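Local coordinates for dihydroxyacetone kinase (Citrobacter freundii, PDB 1UN8), which phosphorylates dihydroxyacetone with ATP, yielding dihydroxyacetone phosphate and ADP in the oxidative route of glycerol fermentation, at residues 52-57 and 96-101; 76-81 and 89-94; 256-261 and 270-275; 284-289 and 308-313; 292-297 and 326-331. All blocks are in the same frame, centred on the assembly; numbering follows the deposited sequence.

In the fold
All five contacts lie in the dihydroxyacetone-binding half of the chain, and across each pair of segments the attraction is dispersive; what differs is the surroundings. Interactions 1 and 2 are core contacts in which small aliphatic groups press one helix, 88-98, onto adjacent parallel strands of one sheet. Interaction 3 repeats this aliphatic helix-on-sheet theme about 32 Å away from interaction 1, centre to centre, in the second sheet. It shares a strand ladder with interaction 4, a surface contact where a leucine methyl at an indole edge lies beside a carboxylate. Interaction 5, partly buried, sets leucine on proline between two loops and connects through Asn-259 to 256-261 and through Val-331 to 284-289.

Interaction 1. Residues 52-57 and 96-101; sequences AVISGG and QAVTGE
Strand 52-57 and the end of helix 88-98 come closest where Ala-52 faces Thr-99, the first residue to leave the helical conformation; the CA atoms of Ala-52 and Thr-99 are 5.8 Å apart. Farther along, the strand draws away from 96-101, so the contact is confined to its first three residues. Val-98 supplies most of the apolar surface on the helical side. With chi1 at -55°, CG1 is anti to the carbonyl carbon and CG2 falls between the backbone N and that carbon; CG2 is the branch that meets the strand, Ile-54 CD1 lying 3.8 Å from Val-98 CG2 as the two side chains cross at a slant. This is the packing of a beta-alpha-beta crossover. The helix connects parallel strands 76-80 and 104-109, and on the way it passes over strand 52-59, which lies between them. Ala-52 points its CB into the turn of chain leaving the helix, 3.7 Å from Val-98 O and 4.1 Å from Val-98 CG2. The Thr-99 hydroxyl, 4.1 Å from Ala-52 CB at OG1, bonds to Ile-95 O one turn back. On the far side of the helix, Gln-96 NE2 bonds to Ala-344 O of the second subunit.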
# COMPACT_ATOMS: atom_id res chain seq x y z
N ALA A 52 4.90 -6.04 -30.60
CA ALA A 52 4.38 -5.18 -29.56
C ALA A 52 3.41 -5.95 -28.65
O ALA A 52 2.59 -6.74 -29.13
CB ALA A 52 3.66 -3.99 -30.19
N VAL A 53 3.53 -5.73 -27.35
CA VAL A 53 2.64 -6.37 -26.38
C VAL A 53 1.83 -5.26 -25.71
O VAL A 53 2.33 -4.58 -24.80
CB VAL A 53 3.44 -7.14 -25.31
CG1 VAL A 53 2.50 -7.83 -24.34
CG2 VAL A 53 4.37 -8.15 -25.97
N ILE A 54 0.58 -5.07 -26.12
CA ILE A 54 -0.28 -4.01 -25.58
C ILE A 54 -1.26 -4.56 -24.54
O ILE A 54 -1.75 -5.69 -24.67
CB ILE A 54 -1.09 -3.32 -26.69
CG1 ILE A 54 -0.20 -2.37 -27.49
CG2 ILE A 54 -2.28 -2.58 -26.10
CD1 ILE A 54 -0.85 -1.83 -28.74
N SER A 55 -1.54 -3.75 -23.53
CA SER A 55 -2.51 -4.15 -22.52
C SER A 55 -3.30 -2.93 -22.06
O SER A 55 -3.28 -1.88 -22.71
CB SER A 55 -1.81 -4.79 -21.32
OG SER A 55 -2.75 -5.45 -20.49
N GLY A 56 -3.97 -3.07 -20.92
CA GLY A 56 -4.76 -1.96 -20.41
C GLY A 56 -6.10 -2.40 -19.86
O GLY A 56 -6.25 -3.54 -19.38
N GLY A 57 -7.06 -1.49 -19.91
CA GLY A 57 -8.38 -1.76 -19.38
C GLY A 57 -8.75 -0.61 -18.45
O GLY A 57 -8.06 0.42 -18.44
N GLN A 96 -1.81 1.20 -33.82
CA GLN A 96 -1.19 1.93 -34.92
C GLN A 96 0.05 2.70 -34.48
O GLN A 96 0.97 2.91 -35.27
CB GLN A 96 -2.18 2.94 -35.50
CG GLN A 96 -3.43 2.35 -36.06
CD GLN A 96 -3.96 3.19 -37.20
OE1 GLN A 96 -3.40 3.18 -38.30
NE2 GLN A 96 -5.03 3.94 -36.94
N ALA A 97 0.06 3.13 -33.23
CA ALA A 97 1.17 3.91 -32.73
C ALA A 97 2.45 3.16 -32.41
O ALA A 97 3.53 3.74 -32.50
CB ALA A 97 0.72 4.67 -31.50
N VAL A 98 2.35 1.88 -32.07
CA VAL A 98 3.53 1.13 -31.69
C VAL A 98 3.72 -0.20 -32.39
O VAL A 98 4.65 -0.94 -32.07
CB VAL A 98 3.51 0.83 -30.16
CG1 VAL A 98 3.37 2.12 -29.39
CG2 VAL A 98 2.36 -0.11 -29.82
N THR A 99 2.84 -0.50 -33.34
CA THR A 99 2.94 -1.77 -34.04
C THR A 99 3.57 -1.67 -35.42
O THR A 99 3.16 -0.86 -36.26
CB THR A 99 1.55 -2.43 -34.18
OG1 THR A 99 0.94 -2.53 -32.89
CG2 THR A 99 1.68 -3.84 -34.76
N GLY A 100 4.59 -2.51 -35.64
CA GLY A 100 5.29 -2.58 -36.91
C GLY A 100 4.86 -3.86 -37.62
O GLY A 100 3.91 -4.52 -37.20
N GLU A 101 5.57 -4.22 -38.68
CA GLU A 101 5.21 -5.42 -39.43
C GLU A 101 5.18 -6.67 -38.57
O GLU A 101 4.44 -7.61 -38.86
CB GLU A 101 6.19 -5.62 -40.60
CG GLU A 101 5.69 -5.03 -41.91
CD GLU A 101 6.79 -4.95 -42.97
OE1 GLU A 101 7.68 -4.07 -42.84
OE2 GLU A 101 6.77 -5.77 -43.92

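Interaction 2. Residues 76-81 and 89-94; sequences AAVCGD and DAVLTA
Val-78 is the one residue of strand 76-80 that engages the helix closely, and it divides its two methyl groups between successive turns. CG1 lies roughly opposite the backbone N, although chi1, -156°, is somewhat off the staggered position. In this rotation Val-78 CG1 rests 3.8 Å from Ala-90 CB and 4.2 Å from Val-91 CG2, while Val-78 CG2 reaches the next turn, 4.1 Å from Ala-94 CB. Two alanines, four residues apart on one helical face, thus receive the two branches of a single valine. The helix runs back against the strand at 166°, with the axes of the two short segments 8.7 Å apart. Such antiparallel packing belongs to the first half of a beta-alpha-beta unit, in which the chain leaves strand 76-80, reverses, and returns along helix 88-98 over the parallel part of the sheet. Ile-54 of the neighbouring strand completes the apolar floor, touching both Val-78 and Ala-94. Val-91, directed to the flank of the contact, also packs on Phe-118 and Ala-121 of helix 112-127. Thr-93, turned to the side, hydrogen-bonds back into its own helix: OG1 donates to Asp-89 O at 2.9 Å. The donor lies 42° out of the carbonyl plane, and the same oxygen also accepts the ordinary helical bond from Thr-93 N.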
# COMPACT_ATOMS: atom_id res chain seq x y z
N ALA A 76 2.87 -0.87 -24.42
CA ALA A 76 1.98 0.26 -24.17
C ALA A 76 0.81 -0.23 -23.34
O ALA A 76 0.57 -1.44 -23.24
CB ALA A 76 1.49 0.83 -25.49
N ALA A 77 0.07 0.70 -22.75
CA ALA A 77 -1.10 0.36 -21.94
C ALA A 77 -2.20 1.35 -22.28
O ALA A 77 -1.96 2.56 -22.35
CB ALA A 77 -0.75 0.43 -20.43
N VAL A 78 -3.41 0.84 -22.49
CA VAL A 78 -4.52 1.72 -22.83
C VAL A 78 -5.35 1.85 -21.55
O VAL A 78 -5.94 0.87 -21.09
CB VAL A 78 -5.37 1.11 -23.96
CG1 VAL A 78 -6.12 2.21 -24.69
CG2 VAL A 78 -4.49 0.31 -24.91
N CYS A 79 -5.38 3.07 -21.00
CA CYS A 79 -6.07 3.37 -19.76
C CYS A 79 -7.48 3.95 -19.90
O CYS A 79 -7.66 5.06 -20.43
CB CYS A 79 -5.22 4.32 -18.92
SG CYS A 79 -3.49 3.80 -18.77
N GLY A 80 -8.47 3.21 -19.41
CA GLY A 80 -9.83 3.68 -19.46
C GLY A 80 -10.05 4.48 -18.20
O GLY A 80 -9.12 4.68 -17.41
N ASP A 81 -11.27 4.96 -18.00
CA ASP A 81 -11.56 5.71 -16.80
C ASP A 81 -11.57 4.69 -15.65
O ASP A 81 -11.39 3.48 -15.87
CB ASP A 81 -12.92 6.40 -16.94
CG ASP A 81 -13.08 7.59 -16.01
OD1 ASP A 81 -13.90 8.48 -16.33
OD2 ASP A 81 -12.41 7.62 -14.96
N ASP A 89 -11.64 3.35 -30.10
CA ASP A 89 -10.77 4.34 -30.72
C ASP A 89 -9.41 4.34 -30.03
O ASP A 89 -8.34 4.30 -30.67
CB ASP A 89 -11.41 5.71 -30.58
CG ASP A 89 -11.24 6.56 -31.82
OD1 ASP A 89 -10.08 6.77 -32.25
OD2 ASP A 89 -12.28 7.01 -32.35
N ALA A 90 -9.44 4.40 -28.70
CA ALA A 90 -8.23 4.43 -27.93
C ALA A 90 -7.34 3.22 -28.21
O ALA A 90 -6.15 3.38 -28.48
CB ALA A 90 -8.56 4.51 -26.45
N VAL A 91 -7.92 2.03 -28.14
CA VAL A 91 -7.14 0.82 -28.35
C VAL A 91 -6.50 0.82 -29.73
O VAL A 91 -5.32 0.49 -29.88
CB VAL A 91 -8.00 -0.46 -28.18
CG1 VAL A 91 -7.14 -1.71 -28.42
CG2 VAL A 91 -8.58 -0.50 -26.77
N LEU A 92 -7.28 1.19 -30.74
CA LEU A 92 -6.76 1.21 -32.10
C LEU A 92 -5.55 2.14 -32.17
O LEU A 92 -4.48 1.76 -32.65
CB LEU A 92 -7.84 1.69 -33.07
CG LEU A 92 -7.46 1.67 -34.56
CD1 LEU A 92 -6.91 0.29 -34.92
CD2 LEU A 92 -8.67 2.02 -35.41
N THR A 93 -5.74 3.37 -31.67
CA THR A 93 -4.69 4.37 -31.66
C THR A 93 -3.38 3.81 -31.13
O THR A 93 -2.31 4.12 -31.65
CB THR A 93 -5.10 5.56 -30.81
OG1 THR A 93 -6.27 6.16 -31.39
CG2 THR A 93 -3.99 6.59 -30.75
N ALA A 94 -3.46 3.00 -30.08
CA ALA A 94 -2.24 2.41 -29.51
C ALA A 94 -1.61 1.41 -30.47
O ALA A 94 -0.39 1.37 -30.63
CB ALA A 94 -2.57 1.73 -28.19

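Interaction 3. Residues 256-261 and 270-275; sequences VMINNL and AIITRE
Ile-258 sets its CG1 beside the backbone N (chi1 -53°) and then turns CD1 through a chi2 of 128°, midway between staggered positions, to bring that methyl to the helix. It ends 4.0 Å from Thr-273 OG1, with the two side chains crossing at about a right angle. The other branch, opposite the backbone N, makes the second touch: Ile-258 CG2 is 4.4 Å from Ile-272 CG2. Both approaches are loose van der Waals contacts, and the backbones stay well apart, with the CA atoms of Ile-258 and Thr-273 separated by 7.3 Å. The threonine hydroxyl takes no polar partner from the strand. It lies beside its own backbone N and bonds to Met-269 O, so a helix carbonyl satisfies the buried hydroxyl while the isoleucine methyl packs against it. Ile-272 starts toward the strand, but its longer branch leads away, and the residue also packs on Phe-5 of the second subunit. The outer face of the helix lies against that subunit as well, Arg-274 forming a salt bridge with Asp-15 of the second subunit. Ile-258 helps pack helix 266-277 on the sheet within the beta-alpha-beta unit formed by strand 254-260, this helix and strand 285-292, whose two strands are parallel neighbours.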
# COMPACT_ATOMS: atom_id res chain seq x y z
N VAL A 256 4.92 -18.06 -6.43
CA VAL A 256 3.69 -17.51 -5.88
C VAL A 256 3.78 -16.01 -5.69
O VAL A 256 4.75 -15.49 -5.11
CB VAL A 256 3.35 -18.18 -4.51
CG1 VAL A 256 2.21 -17.45 -3.82
CG2 VAL A 256 2.99 -19.64 -4.73
N MET A 257 2.76 -15.31 -6.18
CA MET A 257 2.72 -13.87 -6.06
C MET A 257 1.70 -13.43 -5.01
O MET A 257 0.51 -13.73 -5.11
CB MET A 257 2.38 -13.24 -7.41
CG MET A 257 2.02 -11.77 -7.33
SD MET A 257 1.85 -11.00 -8.95
CE MET A 257 0.61 -12.06 -9.71
N ILE A 258 2.19 -12.73 -3.98
CA ILE A 258 1.34 -12.20 -2.91
C ILE A 258 1.07 -10.73 -3.25
O ILE A 258 1.94 -9.87 -3.09
CB ILE A 258 2.05 -12.28 -1.54
CG1 ILE A 258 2.53 -13.72 -1.30
CG2 ILE A 258 1.11 -11.87 -0.43
CD1 ILE A 258 3.99 -13.83 -0.93
N ASN A 259 -0.14 -10.47 -3.71
CA ASN A 259 -0.58 -9.16 -4.14
C ASN A 259 -1.50 -8.44 -3.15
O ASN A 259 -2.47 -9.01 -2.65
CB ASN A 259 -1.29 -9.30 -5.49
CG ASN A 259 -1.86 -7.98 -6.01
OD1 ASN A 259 -1.11 -7.02 -6.26
ND2 ASN A 259 -3.18 -7.92 -6.19
N ASN A 260 -1.20 -7.18 -2.89
CA ASN A 260 -1.99 -6.38 -1.98
C ASN A 260 -3.02 -5.63 -2.81
O ASN A 260 -2.64 -4.82 -3.66
CB ASN A 260 -1.10 -5.38 -1.24
CG ASN A 260 -1.85 -4.64 -0.15
OD1 ASN A 260 -3.06 -4.39 -0.27
ND2 ASN A 260 -1.15 -4.27 0.91
N LEU A 261 -4.31 -5.89 -2.59
CA LEU A 261 -5.33 -5.22 -3.38
C LEU A 261 -5.37 -3.69 -3.16
O LEU A 261 -6.05 -2.97 -3.90
CB LEU A 261 -6.71 -5.83 -3.13
CG LEU A 261 -7.15 -7.03 -3.99
CD1 LEU A 261 -6.18 -7.28 -5.13
CD2 LEU A 261 -7.29 -8.25 -3.13
N ALA A 270 2.81 -9.00 5.78
CA ALA A 270 3.92 -9.81 6.26
C ALA A 270 3.38 -11.06 6.93
O ALA A 270 3.86 -12.17 6.69
CB ALA A 270 4.78 -9.02 7.24
N ILE A 271 2.38 -10.88 7.78
CA ILE A 271 1.75 -12.01 8.45
C ILE A 271 1.22 -12.97 7.39
O ILE A 271 1.39 -14.18 7.50
CB ILE A 271 0.60 -11.55 9.34
CG1 ILE A 271 1.13 -10.61 10.42
CG2 ILE A 271 -0.08 -12.75 9.99
CD1 ILE A 271 0.04 -9.94 11.26
N ILE A 272 0.57 -12.43 6.37
CA ILE A 272 0.02 -13.25 5.31
C ILE A 272 1.15 -14.06 4.65
O ILE A 272 1.02 -15.25 4.37
CB ILE A 272 -0.69 -12.39 4.22
CG1 ILE A 272 -1.91 -11.67 4.82
CG2 ILE A 272 -1.12 -13.28 3.07
CD1 ILE A 272 -2.59 -12.45 5.93
N THR A 273 2.27 -13.38 4.42
CA THR A 273 3.41 -14.02 3.80
C THR A 273 3.88 -15.17 4.68
O THR A 273 4.26 -16.23 4.19
CB THR A 273 4.54 -13.02 3.59
OG1 THR A 273 4.12 -12.00 2.68
CG2 THR A 273 5.77 -13.72 3.03
N ARG A 274 3.85 -14.98 5.99
CA ARG A 274 4.27 -16.03 6.89
C ARG A 274 3.34 -17.24 6.83
O ARG A 274 3.79 -18.38 6.86
CB ARG A 274 4.32 -15.52 8.33
CG ARG A 274 4.65 -16.62 9.35
CD ARG A 274 4.43 -16.13 10.76
NE ARG A 274 4.58 -17.19 11.75
CZ ARG A 274 3.83 -18.28 11.79
NH1 ARG A 274 2.87 -18.47 10.89
NH2 ARG A 274 4.03 -19.19 12.74
N GLU A 275 2.04 -16.97 6.75
CA GLU A 275 1.04 -18.03 6.68
C GLU A 275 1.27 -18.88 5.44
O GLU A 275 1.27 -20.11 5.50
CB GLU A 275 -0.38 -17.42 6.65
CG GLU A 275 -0.69 -16.48 7.81
CD GLU A 275 -0.76 -17.17 9.15
OE1 GLU A 275 -0.20 -18.28 9.29
OE2 GLU A 275 -1.38 -16.61 10.08

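Interaction 4. Residues 284-289 and 308-313; sequences RIDWLI and IVLEES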
# COMPACT_ATOMS: atom_id res chain seq x y z
N ARG A 284 6.59 -26.60 -2.31
CA ARG A 284 6.68 -26.53 -3.76
C ARG A 284 7.03 -25.15 -4.26
O ARG A 284 7.11 -24.93 -5.46
CB ARG A 284 5.36 -26.98 -4.39
CG ARG A 284 4.94 -28.38 -3.97
CD ARG A 284 3.56 -28.73 -4.49
NE ARG A 284 3.47 -28.58 -5.94
CZ ARG A 284 2.35 -28.69 -6.63
NH1 ARG A 284 1.21 -28.96 -6.00
NH2 ARG A 284 2.35 -28.51 -7.94
N ILE A 285 7.22 -24.21 -3.34
CA ILE A 285 7.55 -22.84 -3.69
C ILE A 285 9.04 -22.60 -3.89
O ILE A 285 9.84 -22.91 -3.01
CB ILE A 285 7.11 -21.85 -2.59
CG1 ILE A 285 5.69 -22.17 -2.11
CG2 ILE A 285 7.19 -20.42 -3.13
CD1 ILE A 285 4.65 -21.25 -2.57
N ASP A 286 9.41 -22.03 -5.04
CA ASP A 286 10.82 -21.75 -5.30
C ASP A 286 11.00 -20.25 -5.42
O ASP A 286 12.13 -19.75 -5.39
CB ASP A 286 11.31 -22.42 -6.60
CG ASP A 286 11.41 -23.93 -6.47
OD1 ASP A 286 11.74 -24.41 -5.36
OD2 ASP A 286 11.18 -24.64 -7.48
N TRP A 287 9.89 -19.54 -5.56
CA TRP A 287 9.95 -18.09 -5.66
C TRP A 287 8.72 -17.38 -5.11
O TRP A 287 7.60 -17.88 -5.21
CB TRP A 287 10.16 -17.65 -7.12
CG TRP A 287 11.34 -18.26 -7.81
CD1 TRP A 287 11.33 -19.37 -8.62
CD2 TRP A 287 12.70 -17.82 -7.75
NE1 TRP A 287 12.60 -19.64 -9.06
CE2 TRP A 287 13.46 -18.70 -8.54
CE3 TRP A 287 13.35 -16.76 -7.10
CZ2 TRP A 287 14.84 -18.56 -8.70
CZ3 TRP A 287 14.72 -16.62 -7.26
CH2 TRP A 287 15.45 -17.52 -8.05
N LEU A 288 8.95 -16.21 -4.51
CA LEU A 288 7.88 -15.36 -4.01
C LEU A 288 7.94 -14.06 -4.79
O LEU A 288 9.02 -13.53 -5.06
CB LEU A 288 8.05 -15.04 -2.53
CG LEU A 288 7.68 -16.10 -1.50
CD1 LEU A 288 7.81 -15.49 -0.13
CD2 LEU A 288 6.26 -16.59 -1.72
N ILE A 289 6.78 -13.56 -5.20
CA ILE A 289 6.71 -12.29 -5.91
C ILE A 289 5.82 -11.46 -4.98
O ILE A 289 4.61 -11.70 -4.87
CB ILE A 289 6.05 -12.41 -7.31
CG1 ILE A 289 6.81 -13.39 -8.20
CG2 ILE A 289 6.06 -11.07 -7.99
CD1 ILE A 289 6.63 -14.84 -7.82
N ILE A 308 1.79 -19.88 -10.23
CA ILE A 308 2.11 -20.18 -11.62
C ILE A 308 3.03 -21.40 -11.64
O ILE A 308 4.02 -21.45 -10.90
CB ILE A 308 2.82 -19.01 -12.32
CG1 ILE A 308 3.23 -19.44 -13.72
CG2 ILE A 308 4.04 -18.56 -11.52
CD1 ILE A 308 2.72 -18.52 -14.81
N VAL A 309 2.69 -22.39 -12.46
CA VAL A 309 3.47 -23.61 -12.57
C VAL A 309 4.76 -23.36 -13.32
O VAL A 309 4.75 -22.80 -14.42
CB VAL A 309 2.68 -24.72 -13.30
CG1 VAL A 309 3.52 -25.99 -13.38
CG2 VAL A 309 1.38 -25.00 -12.57
N LEU A 310 5.88 -23.76 -12.73
CA LEU A 310 7.17 -23.55 -13.36
C LEU A 310 7.55 -24.69 -14.30
O LEU A 310 8.38 -25.54 -13.96
CB LEU A 310 8.24 -23.35 -12.29
CG LEU A 310 7.99 -22.19 -11.33
CD1 LEU A 310 9.08 -22.16 -10.27
CD2 LEU A 310 7.95 -20.89 -12.11
N GLU A 311 6.93 -24.73 -15.47
CA GLU A 311 7.22 -25.75 -16.46
C GLU A 311 7.82 -25.03 -17.67
O GLU A 311 7.48 -23.89 -17.96
CB GLU A 311 5.95 -26.49 -16.90
CG GLU A 311 5.28 -27.40 -15.85
CD GLU A 311 6.11 -28.61 -15.46
OE1 GLU A 311 6.69 -29.25 -16.36
OE2 GLU A 311 6.18 -28.94 -14.25
N GLU A 312 8.73 -25.72 -18.36
CA GLU A 312 9.34 -25.17 -19.56
C GLU A 312 10.01 -23.82 -19.36
O GLU A 312 10.76 -23.59 -18.40
CB GLU A 312 8.29 -25.05 -20.66
CG GLU A 312 7.42 -26.30 -20.89
CD GLU A 312 8.20 -27.49 -21.45
OE1 GLU A 312 8.82 -27.34 -22.53
OE2 GLU A 312 8.19 -28.57 -20.82
N SER A 313 9.72 -22.91 -20.28
CA SER A 313 10.28 -21.58 -20.30
C SER A 313 9.74 -20.60 -19.25
O SER A 313 10.30 -19.53 -19.06
CB SER A 313 10.08 -20.97 -21.69
OG SER A 313 10.70 -21.76 -22.69
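The indole of Trp-287 meets Leu-310 at its rim, with neither face turned to the leucine: one methyl lies in the ring plane, beside the five-membered ring, where Trp-287 CD1 and Leu-310 CD1 are 3.9 Å apart. The two side chains cross at about a right angle. With chi1 at -58° the leucine sends CG beside its backbone N, and CD1 reaches the indole edge. Asp-286 contributes a more distant brush, its OD2 4.3 Å from Leu-310 CD1. These residues lie near the ends of strands 285-292 and 301-309, which flank strand 254-260 in one mixed sheet and so are not hydrogen-bonded to each other. Their backbones remain far apart, 9.0 Å between the CA atoms of Asp-286 and Leu-310. Leu-310 bridges part of this gap from the centre of an inverse gamma turn, whose bond from Glu-311 N to Val-309 O is weak. The polar ends nearby are committed to other partners: Trp-287 NE1 bonds to Glu-315 OE1, and Asp-286 OD2 forms a salt bridge with Arg-253. The leucine methyl accordingly adds dispersion contact at the ring edge, whereas directional bonds on the indole and the carboxylate include those to Glu-315 and Arg-253.

Interaction 5. Residues 292-297 and 326-331; sequences ASLVTA and NWPTPV
Two irregular loops face each other here, coming closest along their backbones at Leu-294 and Asn-326, whose CA atoms are 7.3 Å apart. Leu-294 carries the contact from its side. Its first bond out of the backbone is directed along the flank, but with CG beside the backbone N (chi1 -59°) and chi2 extended at 172°, the forked end swings toward the partner loop. There its two methyls meet the CG-CD edge of the Pro-328 ring end-on: Leu-294 CD2 lies 3.9 Å from Pro-328 CD, and Leu-294 CD1 lies 4.0 Å from Pro-328 CG. The same CD2 methyl also rests 3.7 Å from Asn-326 O, an apolar group against a backbone carbonyl. On the far loop, the proline ring also packs on its neighbours. Pro-328 CD sits 3.5 Å above the ring plane of Trp-327, displaced toward the rim of the indole, and Ile-289 of strand 285-292 packs on the proline too. The indole in turn makes a cation-pi contact with Lys-160. The loop 292-297 is fixed to the sheet by Asn-259, which bonds to Leu-294 N through OD1 and to Val-295 O through ND2. Two residues beyond the leucine, Thr-296 O accepts a hydrogen bond from His-61 ND1, and His-61 belongs to the dihydroxyacetone-binding site. Between the loops themselves the attraction is thus dispersive and without fixed direction; the directional bonds of loop 292-297 go to Asn-259 and His-61, among others, and probably do more to set its position, while the leucine-proline touch adds apolar contact beside it.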
# COMPACT_ATOMS: atom_id res chain seq x y z
N ALA A 292 3.41 -7.15 -2.32
CA ALA A 292 3.49 -5.83 -2.93
C ALA A 292 2.15 -5.50 -3.59
O ALA A 292 1.35 -6.39 -3.89
CB ALA A 292 4.60 -5.80 -3.97
N SER A 293 1.91 -4.21 -3.80
CA SER A 293 0.70 -3.76 -4.46
C SER A 293 1.02 -3.80 -5.94
O SER A 293 1.67 -2.90 -6.45
CB SER A 293 0.34 -2.34 -4.02
OG SER A 293 0.07 -2.28 -2.63
N LEU A 294 0.58 -4.85 -6.63
CA LEU A 294 0.87 -5.03 -8.05
C LEU A 294 -0.34 -4.82 -8.97
O LEU A 294 -0.24 -4.11 -9.98
CB LEU A 294 1.47 -6.41 -8.26
CG LEU A 294 2.76 -6.58 -7.45
CD1 LEU A 294 3.23 -8.02 -7.51
CD2 LEU A 294 3.81 -5.64 -8.00
N VAL A 295 -1.46 -5.45 -8.65
CA VAL A 295 -2.69 -5.29 -9.43
C VAL A 295 -3.72 -5.00 -8.34
O VAL A 295 -4.18 -5.91 -7.64
CB VAL A 295 -3.06 -6.59 -10.19
CG1 VAL A 295 -4.38 -6.40 -10.91
CG2 VAL A 295 -1.98 -6.95 -11.19
N THR A 296 -4.07 -3.72 -8.19
CA THR A 296 -4.98 -3.31 -7.14
C THR A 296 -6.41 -3.07 -7.53
O THR A 296 -6.79 -3.20 -8.69
CB THR A 296 -4.50 -2.02 -6.46
OG1 THR A 296 -4.51 -0.96 -7.42
CG2 THR A 296 -3.09 -2.21 -5.90
N ALA A 297 -7.21 -2.72 -6.52
CA ALA A 297 -8.63 -2.40 -6.65
C ALA A 297 -8.75 -1.16 -5.78
O ALA A 297 -9.40 -1.16 -4.73
CB ALA A 297 -9.48 -3.54 -6.09
N ASN A 326 7.33 -0.99 -11.80
CA ASN A 326 6.91 -1.78 -10.65
C ASN A 326 7.12 -3.30 -10.64
O ASN A 326 6.66 -3.96 -9.71
CB ASN A 326 5.43 -1.49 -10.38
CG ASN A 326 5.17 -0.03 -10.10
OD1 ASN A 326 5.25 0.42 -8.96
ND2 ASN A 326 4.83 0.71 -11.14
N TRP A 327 7.78 -3.88 -11.63
CA TRP A 327 7.98 -5.32 -11.58
C TRP A 327 8.85 -5.60 -10.37
O TRP A 327 9.90 -4.98 -10.19
CB TRP A 327 8.56 -5.87 -12.90
CG TRP A 327 8.94 -7.30 -12.76
CD1 TRP A 327 10.19 -7.81 -12.52
CD2 TRP A 327 8.04 -8.41 -12.77
NE1 TRP A 327 10.12 -9.18 -12.38
CE2 TRP A 327 8.81 -9.57 -12.53
CE3 TRP A 327 6.66 -8.54 -12.96
CZ2 TRP A 327 8.25 -10.85 -12.46
CZ3 TRP A 327 6.10 -9.81 -12.90
CH2 TRP A 327 6.89 -10.95 -12.65
N PRO A 328 8.43 -6.56 -9.53
CA PRO A 328 9.21 -6.97 -8.36
C PRO A 328 10.08 -8.18 -8.65
O PRO A 328 9.61 -9.17 -9.21
CB PRO A 328 8.14 -7.28 -7.35
CG PRO A 328 7.12 -7.96 -8.21
CD PRO A 328 7.07 -7.12 -9.47
N THR A 329 11.35 -8.11 -8.27
CA THR A 329 12.28 -9.21 -8.48
C THR A 329 11.91 -10.38 -7.59
O THR A 329 11.93 -10.26 -6.36
CB THR A 329 13.72 -8.78 -8.16
OG1 THR A 329 14.13 -7.78 -9.09
CG2 THR A 329 14.67 -9.98 -8.22
N PRO A 330 11.58 -11.53 -8.19
CA PRO A 330 11.21 -12.73 -7.43
C PRO A 330 12.30 -13.12 -6.42
O PRO A 330 13.48 -12.95 -6.69
CB PRO A 330 11.04 -13.78 -8.52
CG PRO A 330 10.55 -12.96 -9.68
CD PRO A 330 11.47 -11.77 -9.64
N VAL A 331 11.89 -13.64 -5.28
CA VAL A 331 12.84 -14.02 -4.25
C VAL A 331 12.47 -15.37 -3.64
O VAL A 331 11.32 -15.65 -3.37
CB VAL A 331 12.88 -12.96 -3.12
CG1 VAL A 331 13.85 -13.41 -2.02
CG2 VAL A 331 13.29 -11.60 -3.68